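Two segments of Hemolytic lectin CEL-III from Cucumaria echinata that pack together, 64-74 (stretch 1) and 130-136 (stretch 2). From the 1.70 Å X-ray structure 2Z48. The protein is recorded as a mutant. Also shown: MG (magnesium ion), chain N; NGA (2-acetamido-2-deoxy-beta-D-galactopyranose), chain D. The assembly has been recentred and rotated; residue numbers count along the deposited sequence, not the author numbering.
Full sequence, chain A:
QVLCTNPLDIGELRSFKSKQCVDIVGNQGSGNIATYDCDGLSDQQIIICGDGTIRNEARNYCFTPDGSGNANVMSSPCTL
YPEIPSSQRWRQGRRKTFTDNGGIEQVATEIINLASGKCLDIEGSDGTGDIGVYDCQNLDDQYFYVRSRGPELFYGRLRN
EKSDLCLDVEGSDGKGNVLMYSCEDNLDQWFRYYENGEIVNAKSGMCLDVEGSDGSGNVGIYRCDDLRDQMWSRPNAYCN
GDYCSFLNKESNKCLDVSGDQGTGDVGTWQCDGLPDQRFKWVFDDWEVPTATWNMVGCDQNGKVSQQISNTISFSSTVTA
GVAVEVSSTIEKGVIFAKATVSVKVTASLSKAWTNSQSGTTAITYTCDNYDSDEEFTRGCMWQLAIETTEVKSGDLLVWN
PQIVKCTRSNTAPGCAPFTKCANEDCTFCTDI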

# COMPACT_ATOMS: atom_id res chain seq x y z
N THR A 64 -17.85 11.19 -3.10
CA THR A 64 -19.24 11.46 -3.46
C THR A 64 -19.39 12.88 -4.00
O THR A 64 -18.93 13.82 -3.36
N PRO A 65 -20.00 13.03 -5.20
CA PRO A 65 -20.27 14.39 -5.71
C PRO A 65 -21.42 15.03 -4.95
O PRO A 65 -22.39 14.36 -4.63
N ASP A 66 -21.29 16.32 -4.64
CA ASP A 66 -22.29 17.00 -3.83
C ASP A 66 -23.31 17.62 -4.77
O ASP A 66 -23.26 18.83 -5.04
N GLY A 67 -24.19 16.78 -5.29
CA GLY A 67 -25.23 17.22 -6.23
C GLY A 67 -24.96 16.84 -7.67
O GLY A 67 -24.01 16.11 -7.98
N SER A 68 -25.82 17.33 -8.56
CA SER A 68 -25.72 17.03 -9.99
C SER A 68 -24.86 18.06 -10.70
O SER A 68 -24.50 19.11 -10.13
N GLY A 69 -24.54 17.77 -11.96
CA GLY A 69 -23.75 18.66 -12.80
C GLY A 69 -22.32 18.75 -12.30
O GLY A 69 -21.82 17.83 -11.66
N ASN A 70 -21.66 19.86 -12.61
CA ASN A 70 -20.27 20.06 -12.21
C ASN A 70 -20.17 20.38 -10.73
O ASN A 70 -20.09 21.55 -10.34
N ALA A 71 -20.15 19.34 -9.91
CA ALA A 71 -20.27 19.50 -8.47
C ALA A 71 -18.97 19.28 -7.73
O ALA A 71 -17.99 18.76 -8.29
N ASN A 72 -18.97 19.67 -6.46
CA ASN A 72 -17.86 19.41 -5.57
C ASN A 72 -17.83 17.94 -5.17
O ASN A 72 -18.87 17.29 -5.14
N VAL A 73 -16.65 17.42 -4.87
CA VAL A 73 -16.51 16.03 -4.40
C VAL A 73 -15.98 16.04 -2.96
O VAL A 73 -15.03 16.76 -2.61
N MET A 74 -16.62 15.24 -2.11
CA MET A 74 -16.26 15.10 -0.72
C MET A 74 -16.23 13.62 -0.35
O MET A 74 -16.75 12.78 -1.08
N ASP A 130 -9.05 22.62 -5.43
CA ASP A 130 -10.25 21.88 -5.06
C ASP A 130 -10.56 20.79 -6.06
O ASP A 130 -10.33 20.97 -7.25
N ILE A 131 -11.15 19.70 -5.56
CA ILE A 131 -11.52 18.57 -6.40
C ILE A 131 -13.05 18.41 -6.46
O ILE A 131 -13.73 18.35 -5.43
N GLY A 132 -13.57 18.40 -7.68
CA GLY A 132 -14.96 18.05 -7.95
C GLY A 132 -15.06 17.15 -9.15
O GLY A 132 -14.12 16.39 -9.47
N VAL A 133 -16.23 17.19 -9.80
CA VAL A 133 -16.44 16.53 -11.08
C VAL A 133 -16.76 17.60 -12.12
O VAL A 133 -17.42 18.61 -11.81
N TYR A 134 -16.27 17.38 -13.33
CA TYR A 134 -16.38 18.35 -14.41
C TYR A 134 -16.45 17.59 -15.72
O TYR A 134 -16.09 16.40 -15.78
N ASP A 135 -16.92 18.27 -16.76
CA ASP A 135 -16.88 17.75 -18.12
C ASP A 135 -15.48 17.17 -18.33
O ASP A 135 -14.49 17.79 -17.95
N CYS A 136 -15.40 15.97 -18.89
CA CYS A 136 -14.10 15.39 -19.23
C CYS A 136 -13.48 16.20 -20.36
O CYS A 136 -14.00 16.21 -21.46

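Asp130 opens stretch 2 and stays out of the contact. Its side chain has chi1 m.

Ile131 is buried, with chi1 m and chi2 t. Its CA-to-CB bond points sideways. The end of the side chain leads away; Ile131 CG2 lies 4.3 Å from Val73 CB. Its carbonyl does more. Ile131 O accepts a hydrogen bond from Val73 N at 3.1 Å and also binds the magnesium ion, MG, at 2.5 Å. Asn72, chi1 t, points its CB away, but its amide end comes nearer and Asn72 OD1 binds the same MG at 2.4 Å. The metal explains why two oxygens, Asn72 OD1 and Ile131 O, can sit 3.1 Å apart. Val73 O at 2.6 Å and the O of water 1 at 2.3 Å from MG add two more ligands; the rest come from elsewhere in the structure.

Gly132 pairs with Asn72 in a single beta bridge. A CB on Gly132 would fall 2.3 Å from Ala71 O, a clash. With no CB there, the backbones close to 4.0 Å between Gly132 CA and Asn72 CA.

Val133, chi1 m, is the apolar centre. Val133 CG1 meets Val73 CG2 at 3.6 Å; Val73 is t and its CA-to-CB bond points toward stretch 2. Val133 CG2 lies 4.3 Å from Pro65 CB and 4.4 Å from Ala71 CB. Beside these contacts, Val133 N donates a hydrogen bond to Ala71 O at 2.8 Å.

Tyr134 has chi1 t, and its CA-to-CB bond points away. The sugar NGA lies over one face of its ring, with NGA C5 3.6 Å from Tyr134 CE1. Asn70 CG approaches the ring obliquely, 3.7 Å from Tyr134 CD1.

Asp135, chi1 m, reaches back to Asn70, also m. Asn70 ND2 donates a hydrogen bond to Asp135 OD2 at 3.1 Å. Asp135 N gives a weak hydrogen bond to Asn70 OD1 at 3.3 Å.

Cys136 makes no contact with stretch 1.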

# COMPACT_ATOMS: atom_id res chain seq x y z
CB THR A 64 -20.14 11.32 -2.20
OG1 THR A 64 -19.91 10.04 -1.58
CG2 THR A 64 -21.63 11.47 -2.58
CB PRO A 65 -20.66 14.17 -7.17
CG PRO A 65 -20.87 12.69 -7.34
CD PRO A 65 -20.47 11.97 -6.09
CB ASP A 66 -21.65 18.04 -2.92
CG ASP A 66 -22.60 18.53 -1.82
OD1 ASP A 66 -23.77 18.05 -1.79
OD2 ASP A 66 -22.18 19.39 -1.00
CB SER A 68 -27.10 17.01 -10.61
OG SER A 68 -27.74 18.26 -10.41
CB ASN A 70 -19.61 21.14 -13.07
CG ASN A 70 -19.55 20.76 -14.54
OD1 ASN A 70 -19.35 19.60 -14.89
ND2 ASN A 70 -19.72 21.75 -15.41
CB ALA A 71 -21.34 18.55 -7.93
CB ASN A 72 -17.98 20.28 -4.32
CG ASN A 72 -16.79 20.15 -3.38
OD1 ASN A 72 -15.63 20.14 -3.81
ND2 ASN A 72 -17.08 20.05 -2.10
CB VAL A 73 -15.62 15.16 -5.36
CG1 VAL A 73 -15.26 13.83 -4.72
CG2 VAL A 73 -16.32 14.92 -6.68
CB MET A 74 -17.30 15.82 0.16
CG MET A 74 -17.53 17.26 -0.23
SD MET A 74 -18.57 18.21 0.89
CE MET A 74 -18.32 17.44 2.49
CB ASP A 130 -11.45 22.82 -5.02
CG ASP A 130 -11.36 23.83 -3.89
OD1 ASP A 130 -10.52 23.65 -2.97
OD2 ASP A 130 -12.15 24.81 -3.93
CB ILE A 131 -10.83 17.24 -5.94
CG1 ILE A 131 -9.34 17.24 -6.35
CG2 ILE A 131 -11.53 15.99 -6.58
CD1 ILE A 131 -8.48 16.20 -5.56
CB VAL A 133 -17.57 15.45 -11.04
CG1 VAL A 133 -17.19 14.28 -10.13
CG2 VAL A 133 -18.91 16.04 -10.61
CB TYR A 134 -15.13 19.26 -14.40
CG TYR A 134 -15.24 20.50 -15.26
CD1 TYR A 134 -16.01 21.60 -14.85
CD2 TYR A 134 -14.55 20.60 -16.47
CE1 TYR A 134 -16.11 22.74 -15.63
CE2 TYR A 134 -14.65 21.75 -17.28
CZ TYR A 134 -15.42 22.81 -16.83
OH TYR A 134 -15.51 23.94 -17.59
CB ASP A 135 -17.16 18.86 -19.15
CG ASP A 135 -18.51 19.59 -18.92
OD1 ASP A 135 -19.39 19.50 -19.81
OD2 ASP A 135 -18.68 20.26 -17.88
CB CYS A 136 -14.26 13.94 -19.67
SG CYS A 136 -14.75 12.86 -18.31
MG MG N . -13.71 18.94 -3.05
C1 NGA D . -11.65 25.38 -15.40
C2 NGA D . -10.70 24.27 -15.85
C3 NGA D . -11.47 22.94 -15.91
C4 NGA D . -12.18 22.64 -14.59
C5 NGA D . -13.03 23.85 -14.17
C6 NGA D . -13.72 23.63 -12.82
C7 NGA D . -9.06 25.06 -17.48
C8 NGA D . -8.77 25.31 -18.94
N2 NGA D . -10.27 24.57 -17.22
O1 NGA D . -10.95 26.61 -15.24
O3 NGA D . -10.56 21.87 -16.18
O4 NGA D . -11.25 22.37 -13.53
O5 NGA D . -12.17 25.00 -14.12
O6 NGA D . -14.41 24.84 -12.51
O7 NGA D . -8.24 25.31 -16.59
O HOH W 1 -12.68 21.02 -3.01